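Local coordinates for Pbp related beta-lactamase (Pyrococcus abyssi, PDB 2QMI), which probably hydrolyses peptides as a serine peptidase related to penicillin-binding proteins and beta-lactamases, working inside a self-compartmentalizing octamer, at residues A[88-93]-A[144-149]; A[109-114]-A[148-153]; A[62-67]-A[245-250]. All blocks are in the same frame, centred on the assembly; numbering follows the deposited sequence.

How the contacts relate
All three contacts lie in the beta-lactamase-like part of the chain. Contacts 1 and 2 are neighbours, with centres 10 Å apart; they end on the same loop, between helices 136-142 and 162-176, share Lys148 and Trp149, and both touch a second subunit. Contact 3 joins helices 61-74 and 241-252, its centre 29 Å from that of contact 1 and 28 Å from that of contact 2. Along the chain the order is 62-67, 88-93, 109-114, 144-153 and 245-250, so contact 3 closes a long loop that encloses the other two. One region thus faces the octamer interface, while the other ties helix 61-74, at the probable SxxK site, to helix 241-252.

Contact 1. Residues A[88-93]-A[144-149]; sequences VNIKLR and RDMEKW
Glu147 and Met146 reach segment 88-93 through different first torsions: in Glu147 CG lies anti to the backbone N (chi1 174°), whereas Met146 CG sits between its own N and carbonyl carbon (chi1 67°). The glutamate runs on extended past CG, and its OE1 accepts a bond from Arg93 N at 2.8 Å with an N-H...O angle of 160°. The donor arrives on the anti side of the carboxylate, well out of its plane. Nearer the backbone, Glu147 CB rests 3.2 Å from Lys91 O. The aliphatic stem of Lys91 crosses the glutamate obliquely, CG 3.2 Å from Glu147 OE1, while its ammonium stays 5.5 Å from OE2, so charge attraction can act only at a distance. A long, flexible acid suits this place because it must cross to a main-chain amide on the partner loop. Arg93 itself turns its guanidinium to Glu85.

Both segments are loops of the helical region of the beta-lactamase-like fold, and their touching parts run in nearly the same direction. Helix 162-176 backs them, receiving Leu92 on Leu167 and Met146 on Thr163. Against this floor the unbranched, pliable thioether meets two branched residues on one flank: Ile90 CD1 meets Met146 SD at 4.0 Å, the side chains crossing at about a right angle, and Leu92 CD2 comes to 3.7 Å from Met146 CG. Two waters mend the backbone gap. One donates to Lys91 O and Arg144 O and accepts from Glu147 N; the other accepts from Lys91 N and donates to the same Arg144 O, a carbonyl thus held by two waters. Beyond them, Asp145 forms a salt bridge with Lys374 of a second subunit.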
loop_
_atom_site.group_PDB
_atom_site.type_symbol
_atom_site.label_atom_id
_atom_site.label_comp_id
_atom_site.label_asym_id
_atom_site.label_seq_id
_atom_site.Cartn_x
_atom_site.Cartn_y
_atom_site.Cartn_z
ATOM N N VAL A 88 43.166 -16.157 33.509
ATOM C CA VAL A 88 41.837 -15.565 33.483
ATOM C C VAL A 88 40.896 -16.239 34.462
ATOM O O VAL A 88 40.831 -17.467 34.531
ATOM C CB VAL A 88 41.226 -15.641 32.055
ATOM C CG1 VAL A 88 39.896 -14.897 32.007
ATOM C CG2 VAL A 88 42.210 -15.060 31.037
ATOM N N ASN A 89 40.171 -15.428 35.225
ATOM C CA ASN A 89 39.219 -15.955 36.193
ATOM C C ASN A 89 37.925 -16.312 35.476
ATOM O O ASN A 89 36.937 -15.581 35.537
ATOM C CB ASN A 89 38.944 -14.934 37.306
ATOM C CG ASN A 89 37.880 -15.411 38.282
ATOM O OD1 ASN A 89 37.710 -16.615 38.497
ATOM N ND2 ASN A 89 37.163 -14.469 38.883
ATOM N N ILE A 90 37.958 -17.433 34.773
ATOM C CA ILE A 90 36.802 -17.929 34.044
ATOM C C ILE A 90 36.949 -19.440 34.053
ATOM O O ILE A 90 38.055 -19.956 34.215
ATOM C CB ILE A 90 36.775 -17.415 32.589
ATOM C CG1 ILE A 90 35.458 -17.826 31.918
ATOM C CG2 ILE A 90 37.963 -17.944 31.818
ATOM C CD1 ILE A 90 35.296 -17.311 30.511
ATOM N N LYS A 91 35.835 -20.145 33.904
ATOM C CA LYS A 91 35.860 -21.595 33.905
ATOM C C LYS A 91 35.992 -22.115 32.465
ATOM O O LYS A 91 35.114 -21.881 31.630
ATOM C CB LYS A 91 34.579 -22.121 34.563
ATOM C CG LYS A 91 34.731 -23.487 35.206
ATOM C CD LYS A 91 33.428 -23.953 35.863
ATOM C CE LYS A 91 32.996 -23.025 36.997
ATOM N NZ LYS A 91 31.786 -23.560 37.703
ATOM N N LEU A 92 37.106 -22.795 32.184
ATOM C CA LEU A 92 37.386 -23.367 30.861
ATOM C C LEU A 92 38.059 -24.739 30.979
ATOM O O LEU A 92 39.247 -24.888 30.684
ATOM C CB LEU A 92 38.297 -22.440 30.052
ATOM C CG LEU A 92 37.742 -21.135 29.471
ATOM C CD1 LEU A 92 38.849 -20.403 28.740
ATOM C CD2 LEU A 92 36.602 -21.428 28.508
ATOM N N ARG A 93 37.297 -25.735 31.413
ATOM C CA ARG A 93 37.808 -27.091 31.581
ATOM C C ARG A 93 36.670 -28.035 31.205
ATOM O O ARG A 93 36.286 -28.907 31.984
ATOM C CB ARG A 93 38.230 -27.312 33.044
ATOM C CG ARG A 93 39.089 -28.557 33.289
ATOM C CD ARG A 93 39.341 -28.816 34.783
ATOM N NE ARG A 93 40.108 -27.755 35.437
ATOM C CZ ARG A 93 41.411 -27.549 35.264
ATOM N NH1 ARG A 93 42.115 -28.331 34.459
ATOM N NH2 ARG A 93 42.012 -26.550 35.891
ATOM N N ARG A 144 30.857 -15.700 30.416
ATOM C CA ARG A 144 31.093 -16.440 31.649
ATOM C C ARG A 144 30.756 -17.935 31.630
ATOM O O ARG A 144 31.434 -18.729 32.284
ATOM C CB ARG A 144 30.351 -15.775 32.818
ATOM C CG ARG A 144 30.707 -16.405 34.160
ATOM C CD ARG A 144 30.309 -15.564 35.362
ATOM N NE ARG A 144 28.899 -15.701 35.731
ATOM C CZ ARG A 144 28.484 -15.886 36.984
ATOM N NH1 ARG A 144 29.370 -15.962 37.971
ATOM N NH2 ARG A 144 27.188 -15.986 37.258
ATOM N N ASP A 145 29.721 -18.326 30.891
ATOM C CA ASP A 145 29.317 -19.728 30.845
ATOM C C ASP A 145 29.716 -20.452 29.560
ATOM O O ASP A 145 29.140 -21.497 29.241
ATOM C CB ASP A 145 27.794 -19.843 31.005
ATOM C CG ASP A 145 27.264 -19.062 32.192
ATOM O OD1 ASP A 145 27.742 -19.301 33.315
ATOM O OD2 ASP A 145 26.364 -18.209 31.997
ATOM N N MET A 146 30.695 -19.921 28.827
ATOM C CA MET A 146 31.095 -20.545 27.563
ATOM C C MET A 146 31.543 -22.001 27.698
ATOM O O MET A 146 31.501 -22.766 26.731
ATOM C CB MET A 146 32.190 -19.715 26.868
ATOM C CG MET A 146 33.521 -19.661 27.582
ATOM S SD MET A 146 34.645 -18.483 26.765
ATOM C CE MET A 146 35.056 -19.393 25.260
ATOM N N GLU A 147 31.965 -22.399 28.890
ATOM C CA GLU A 147 32.389 -23.778 29.075
ATOM C C GLU A 147 31.212 -24.727 28.830
ATOM O O GLU A 147 31.383 -25.793 28.246
ATOM C CB GLU A 147 32.947 -23.991 30.484
ATOM C CG GLU A 147 33.275 -25.440 30.777
ATOM C CD GLU A 147 33.657 -25.683 32.225
ATOM O OE1 GLU A 147 34.800 -25.340 32.616
ATOM O OE2 GLU A 147 32.802 -26.213 32.967
ATOM N N LYS A 148 30.019 -24.329 29.272
ATOM C CA LYS A 148 28.814 -25.143 29.103
ATOM C C LYS A 148 28.388 -25.248 27.641
ATOM O O LYS A 148 27.485 -26.016 27.298
ATOM C CB LYS A 148 27.638 -24.547 29.883
ATOM C CG LYS A 148 27.822 -24.431 31.374
ATOM C CD LYS A 148 26.488 -24.075 32.032
ATOM C CE LYS A 148 26.629 -23.837 33.525
ATOM N NZ LYS A 148 27.298 -22.535 33.817
ATOM N N TRP A 149 29.036 -24.465 26.789
ATOM C CA TRP A 149 28.722 -24.427 25.368
ATOM C C TRP A 149 29.524 -25.455 24.557
ATOM O O TRP A 149 29.115 -25.842 23.461
ATOM C CB TRP A 149 28.994 -23.014 24.853
ATOM C CG TRP A 149 28.393 -22.687 23.524
ATOM C CD1 TRP A 149 29.064 -22.310 22.398
ATOM C CD2 TRP A 149 26.996 -22.613 23.204
ATOM N NE1 TRP A 149 28.176 -21.998 21.399
ATOM C CE2 TRP A 149 26.899 -22.176 21.867
ATOM C CE3 TRP A 149 25.817 -22.869 23.920
ATOM C CZ2 TRP A 149 25.667 -21.992 21.225
ATOM C CZ3 TRP A 149 24.593 -22.684 23.282
ATOM C CH2 TRP A 149 24.529 -22.250 21.947
HETATM O O HOH W 1 32.579 -21.085 31.410
HETATM O O HOH W 2 33.407 -18.625 34.457
#

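Contact 2. Residues A[109-114]-A[148-153]; sequences SGIPSL and KWAVAK
The indole of Trp149 presents the edge around CD1 and NE1 to segment 109-114. Near the ring plane at this edge lie Pro112 O, 3.0 Å from Trp149 CD1, then Ser113 O and Ile111 CG2; Leu114 CD2 approaches obliquely, its side chain sliding past the indole in the opposite direction. Arg443 of a second subunit makes a cation-pi contact with the same ring. Trp149 CG stands anti to its backbone N (chi1 -164°), and the ring attached there meets the proline loop by its CD1-NE1 edge. There NE1 donates to Ser113 O at 3.3 Å, the donor lying above the carbonyl plane. Tryptophan suits the spot because it pairs a wide apolar surface with one N-H for a carbonyl. Proline adds a rigid bump, its puckered ring bringing CG to 3.3 Å from Trp149 CD1.

Farther along, the backbones pair through Gly110. Its O accepts from Val151 N at 2.9 Å with an N-H...O angle of 171°, and weakly from Ala152 N; Ala150 CA adds a C-H...O contact to the same oxygen. Gly110 CA in turn lies 3.4 Å from Ala152 O. A beta carbon here would run into that oxygen and into the preceding carbonyl at phi 100°, so only glycine fits comfortably. Small Ala150 admits Ile111, whose CG1 packs 3.7 Å from Ala150 CB.

Segment 109-114 opens with an ST turn, Ser109 OG accepting from Ile111 N. Serine then glycine also closes the His-Ser-Ser-Gly run that recurs in the beta-lactamase and penicillin-binding-protein family, and Ser113 lies near, without touching, the probable SxxK residues, which is consistent with a loop bordering the active site and, here, meeting a subunit interface.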
loop_
_atom_site.group_PDB
_atom_site.type_symbol
_atom_site.label_atom_id
_atom_site.label_comp_id
_atom_site.label_asym_id
_atom_site.label_seq_id
_atom_site.Cartn_x
_atom_site.Cartn_y
_atom_site.Cartn_z
ATOM N N SER A 109 39.442 -25.064 21.207
ATOM C CA SER A 109 38.998 -25.234 22.589
ATOM C C SER A 109 37.869 -26.259 22.716
ATOM O O SER A 109 37.677 -26.863 23.777
ATOM C CB SER A 109 38.531 -23.899 23.175
ATOM O OG SER A 109 37.372 -23.421 22.519
ATOM N N GLY A 110 37.125 -26.449 21.629
ATOM C CA GLY A 110 36.021 -27.392 21.639
ATOM C C GLY A 110 34.704 -26.668 21.829
ATOM O O GLY A 110 33.633 -27.269 21.792
ATOM N N ILE A 111 34.795 -25.360 22.033
ATOM C CA ILE A 111 33.626 -24.521 22.233
ATOM C C ILE A 111 33.242 -23.838 20.928
ATOM O O ILE A 111 34.009 -23.048 20.376
ATOM C CB ILE A 111 33.910 -23.441 23.292
ATOM C CG1 ILE A 111 34.385 -24.103 24.584
ATOM C CG2 ILE A 111 32.656 -22.621 23.559
ATOM C CD1 ILE A 111 34.882 -23.127 25.632
ATOM N N PRO A 112 32.048 -24.143 20.403
ATOM C CA PRO A 112 31.656 -23.496 19.150
ATOM C C PRO A 112 31.456 -21.997 19.366
ATOM O O PRO A 112 31.314 -21.526 20.501
ATOM C CB PRO A 112 30.380 -24.230 18.765
ATOM C CG PRO A 112 29.799 -24.607 20.091
ATOM C CD PRO A 112 30.998 -25.053 20.891
ATOM N N SER A 113 31.451 -21.257 18.267
ATOM C CA SER A 113 31.315 -19.818 18.310
ATOM C C SER A 113 30.112 -19.277 19.053
ATOM O O SER A 113 29.026 -19.855 19.042
ATOM C CB SER A 113 31.306 -19.260 16.890
ATOM O OG SER A 113 30.883 -17.907 16.872
ATOM N N LEU A 114 30.329 -18.156 19.720
ATOM C CA LEU A 114 29.255 -17.470 20.400
ATOM C C LEU A 114 28.981 -16.437 19.301
ATOM O O LEU A 114 29.905 -16.012 18.617
ATOM C CB LEU A 114 29.769 -16.788 21.682
ATOM C CG LEU A 114 30.723 -17.563 22.614
ATOM C CD1 LEU A 114 31.071 -16.684 23.821
ATOM C CD2 LEU A 114 30.092 -18.874 23.071
ATOM N N LYS A 148 30.019 -24.329 29.272
ATOM C CA LYS A 148 28.814 -25.143 29.103
ATOM C C LYS A 148 28.388 -25.248 27.641
ATOM O O LYS A 148 27.485 -26.016 27.298
ATOM C CB LYS A 148 27.638 -24.547 29.883
ATOM C CG LYS A 148 27.822 -24.431 31.374
ATOM C CD LYS A 148 26.488 -24.075 32.032
ATOM C CE LYS A 148 26.629 -23.837 33.525
ATOM N NZ LYS A 148 27.298 -22.535 33.817
ATOM N N TRP A 149 29.036 -24.465 26.789
ATOM C CA TRP A 149 28.722 -24.427 25.368
ATOM C C TRP A 149 29.524 -25.455 24.557
ATOM O O TRP A 149 29.115 -25.842 23.461
ATOM C CB TRP A 149 28.994 -23.014 24.853
ATOM C CG TRP A 149 28.393 -22.687 23.524
ATOM C CD1 TRP A 149 29.064 -22.310 22.398
ATOM C CD2 TRP A 149 26.996 -22.613 23.204
ATOM N NE1 TRP A 149 28.176 -21.998 21.399
ATOM C CE2 TRP A 149 26.899 -22.176 21.867
ATOM C CE3 TRP A 149 25.817 -22.869 23.920
ATOM C CZ2 TRP A 149 25.667 -21.992 21.225
ATOM C CZ3 TRP A 149 24.593 -22.684 23.282
ATOM C CH2 TRP A 149 24.529 -22.250 21.947
ATOM N N ALA A 150 30.656 -25.892 25.109
ATOM C CA ALA A 150 31.540 -26.856 24.454
ATOM C C ALA A 150 30.798 -28.087 23.928
ATOM O O ALA A 150 29.786 -28.502 24.492
ATOM C CB ALA A 150 32.636 -27.285 25.416
ATOM N N VAL A 151 31.311 -28.661 22.843
ATOM C CA VAL A 151 30.706 -29.841 22.235
ATOM C C VAL A 151 31.733 -30.957 22.046
ATOM O O VAL A 151 31.368 -32.117 21.865
ATOM C CB VAL A 151 30.083 -29.501 20.876
ATOM C CG1 VAL A 151 28.967 -28.493 21.067
ATOM C CG2 VAL A 151 31.151 -28.944 19.939
ATOM N N ALA A 152 33.016 -30.602 22.092
ATOM C CA ALA A 152 34.085 -31.590 21.952
ATOM C C ALA A 152 35.205 -31.248 22.936
ATOM O O ALA A 152 35.231 -30.150 23.493
ATOM C CB ALA A 152 34.624 -31.591 20.513
ATOM N N LYS A 153 36.122 -32.191 23.154
ATOM C CA LYS A 153 37.250 -31.962 24.057
ATOM C C LYS A 153 38.232 -31.026 23.375
ATOM O O LYS A 153 38.307 -30.985 22.153
ATOM C CB LYS A 153 37.977 -33.274 24.382
ATOM C CG LYS A 153 37.196 -34.232 25.262
ATOM C CD LYS A 153 37.953 -35.532 25.485
ATOM C CE LYS A 153 37.083 -36.542 26.227
ATOM N NZ LYS A 153 37.727 -37.893 26.319
#

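Contact 3. Residues A[62-67]-A[245-250]; sequences KSFTAL and AKYLKM
Phe64 and Tyr247 bridge two helices of the beta-lactamase-like fold, 61-74, whose Lys62 belongs to an SxxK pattern that starts just before the helix and probably marks the catalytic serine, and 241-252. The segment axes stay 12.9 Å apart and cross at 45°, too far for the backbones to mesh, so large side chains must span the gap. The two aromatics reach toward each other tip to tip and overlap as an offset stack, ring centres 3.9 Å apart and planes only 8° from parallel. Tyr247 CZ lies over the middle of the phenylalanine ring and Phe64 CZ over the middle of the tyrosine ring, so each ring tip lies over the other's centre. Tyr247 CG is anti to its backbone N (chi1 -178°), which points CG toward helix 61-74.

A second, looser step follows one helical turn on. Leu67 pushes its forked end to the edge of the tyrosine, CD2 4.4 Å from Tyr247 CE1, and the same methyl meets Met250 CE at 4.3 Å. Helix 180-189 covers Phe64 and Leu67 with Ile188. Ser63, slim enough to sit at the edge of the tyrosine ring, near its plane, gives its own proton to Ile60 O, while Tyr251 is a further partner of the Tyr247 hydroxyl; Tyr247 OH donates to Ser63 OG over 2.9 Å.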
loop_
_atom_site.group_PDB
_atom_site.type_symbol
_atom_site.label_atom_id
_atom_site.label_comp_id
_atom_site.label_asym_id
_atom_site.label_seq_id
_atom_site.Cartn_x
_atom_site.Cartn_y
_atom_site.Cartn_z
ATOM N N LYS A 62 44.224 -10.631 14.402
ATOM C CA LYS A 62 44.553 -11.880 15.083
ATOM C C LYS A 62 46.022 -12.291 14.942
ATOM O O LYS A 62 46.615 -12.794 15.899
ATOM C CB LYS A 62 43.645 -13.019 14.610
ATOM C CG LYS A 62 42.210 -12.950 15.163
ATOM C CD LYS A 62 41.406 -14.197 14.795
ATOM C CE LYS A 62 39.979 -14.152 15.333
ATOM N NZ LYS A 62 39.172 -13.035 14.764
ATOM N N SER A 63 46.617 -12.082 13.765
ATOM C CA SER A 63 48.022 -12.444 13.594
ATOM C C SER A 63 48.897 -11.647 14.575
ATOM O O SER A 63 49.860 -12.174 15.134
ATOM C CB SER A 63 48.480 -12.226 12.139
ATOM O OG SER A 63 48.361 -10.878 11.715
ATOM N N PHE A 64 48.546 -10.384 14.797
ATOM C CA PHE A 64 49.283 -9.537 15.725
ATOM C C PHE A 64 49.186 -10.109 17.140
ATOM O O PHE A 64 50.184 -10.241 17.834
ATOM C CB PHE A 64 48.714 -8.119 15.701
ATOM C CG PHE A 64 49.025 -7.368 14.449
ATOM C CD1 PHE A 64 50.033 -6.406 14.431
ATOM C CD2 PHE A 64 48.312 -7.610 13.284
ATOM C CE1 PHE A 64 50.323 -5.694 13.271
ATOM C CE2 PHE A 64 48.594 -6.905 12.119
ATOM C CZ PHE A 64 49.601 -5.944 12.114
ATOM N N THR A 65 47.973 -10.455 17.555
ATOM C CA THR A 65 47.752 -11.021 18.871
ATOM C C THR A 65 48.590 -12.287 19.045
ATOM O O THR A 65 49.170 -12.513 20.111
ATOM C CB THR A 65 46.267 -11.377 19.081
ATOM O OG1 THR A 65 45.482 -10.180 19.089
ATOM C CG2 THR A 65 46.072 -12.123 20.399
ATOM N N ALA A 66 48.646 -13.114 18.003
ATOM C CA ALA A 66 49.410 -14.357 18.062
ATOM C C ALA A 66 50.907 -14.079 18.173
ATOM O O ALA A 66 51.633 -14.818 18.842
ATOM C CB ALA A 66 49.127 -15.207 16.832
ATOM N N LEU A 67 51.363 -13.012 17.524
ATOM C CA LEU A 67 52.769 -12.647 17.560
ATOM C C LEU A 67 53.149 -12.222 18.976
ATOM O O LEU A 67 54.181 -12.647 19.506
ATOM C CB LEU A 67 53.049 -11.513 16.567
ATOM C CG LEU A 67 54.512 -11.092 16.360
ATOM C CD1 LEU A 67 55.346 -12.279 15.880
ATOM C CD2 LEU A 67 54.570 -9.970 15.339
ATOM N N ALA A 245 52.399 -3.780 4.577
ATOM C CA ALA A 245 53.482 -4.274 3.716
ATOM C C ALA A 245 54.727 -4.448 4.591
ATOM O O ALA A 245 55.404 -5.468 4.528
ATOM C CB ALA A 245 53.763 -3.290 2.589
ATOM N N LYS A 246 55.010 -3.441 5.416
ATOM C CA LYS A 246 56.149 -3.490 6.323
ATOM C C LYS A 246 55.961 -4.690 7.238
ATOM O O LYS A 246 56.916 -5.378 7.588
ATOM C CB LYS A 246 56.210 -2.222 7.177
ATOM C CG LYS A 246 56.469 -0.944 6.403
ATOM C CD LYS A 246 56.357 0.265 7.309
ATOM C CE LYS A 246 56.650 1.540 6.551
ATOM N NZ LYS A 246 56.412 2.733 7.400
ATOM N N TYR A 247 54.708 -4.920 7.622
ATOM C CA TYR A 247 54.338 -6.021 8.499
ATOM C C TYR A 247 54.582 -7.365 7.820
ATOM O O TYR A 247 55.126 -8.291 8.429
ATOM C CB TYR A 247 52.865 -5.888 8.899
ATOM C CG TYR A 247 52.371 -6.955 9.847
ATOM C CD1 TYR A 247 52.959 -7.130 11.101
ATOM C CD2 TYR A 247 51.302 -7.783 9.498
ATOM C CE1 TYR A 247 52.494 -8.103 11.983
ATOM C CE2 TYR A 247 50.832 -8.757 10.370
ATOM C CZ TYR A 247 51.432 -8.913 11.611
ATOM O OH TYR A 247 50.971 -9.880 12.469
ATOM N N LEU A 248 54.170 -7.471 6.560
ATOM C CA LEU A 248 54.363 -8.700 5.796
ATOM C C LEU A 248 55.856 -8.950 5.591
ATOM O O LEU A 248 56.318 -10.085 5.670
ATOM C CB LEU A 248 53.651 -8.593 4.444
ATOM C CG LEU A 248 52.142 -8.873 4.502
ATOM C CD1 LEU A 248 51.435 -8.384 3.244
ATOM C CD2 LEU A 248 51.941 -10.363 4.695
ATOM N N LYS A 249 56.600 -7.872 5.349
ATOM C CA LYS A 249 58.048 -7.935 5.127
ATOM C C LYS A 249 58.746 -8.743 6.227
ATOM O O LYS A 249 59.638 -9.547 5.960
ATOM C CB LYS A 249 58.611 -6.506 5.068
ATOM C CG LYS A 249 60.105 -6.383 4.801
ATOM C CD LYS A 249 60.511 -4.899 4.683
ATOM C CE LYS A 249 62.012 -4.722 4.400
ATOM N NZ LYS A 249 62.462 -5.461 3.163
ATOM N N MET A 250 58.315 -8.536 7.464
ATOM C CA MET A 250 58.897 -9.239 8.597
ATOM C C MET A 250 58.765 -10.756 8.447
ATOM O O MET A 250 59.748 -11.487 8.595
ATOM C CB MET A 250 58.225 -8.799 9.899
ATOM C CG MET A 250 58.915 -9.344 11.131
ATOM S SD MET A 250 57.794 -9.594 12.510
ATOM C CE MET A 250 57.008 -11.121 11.992
#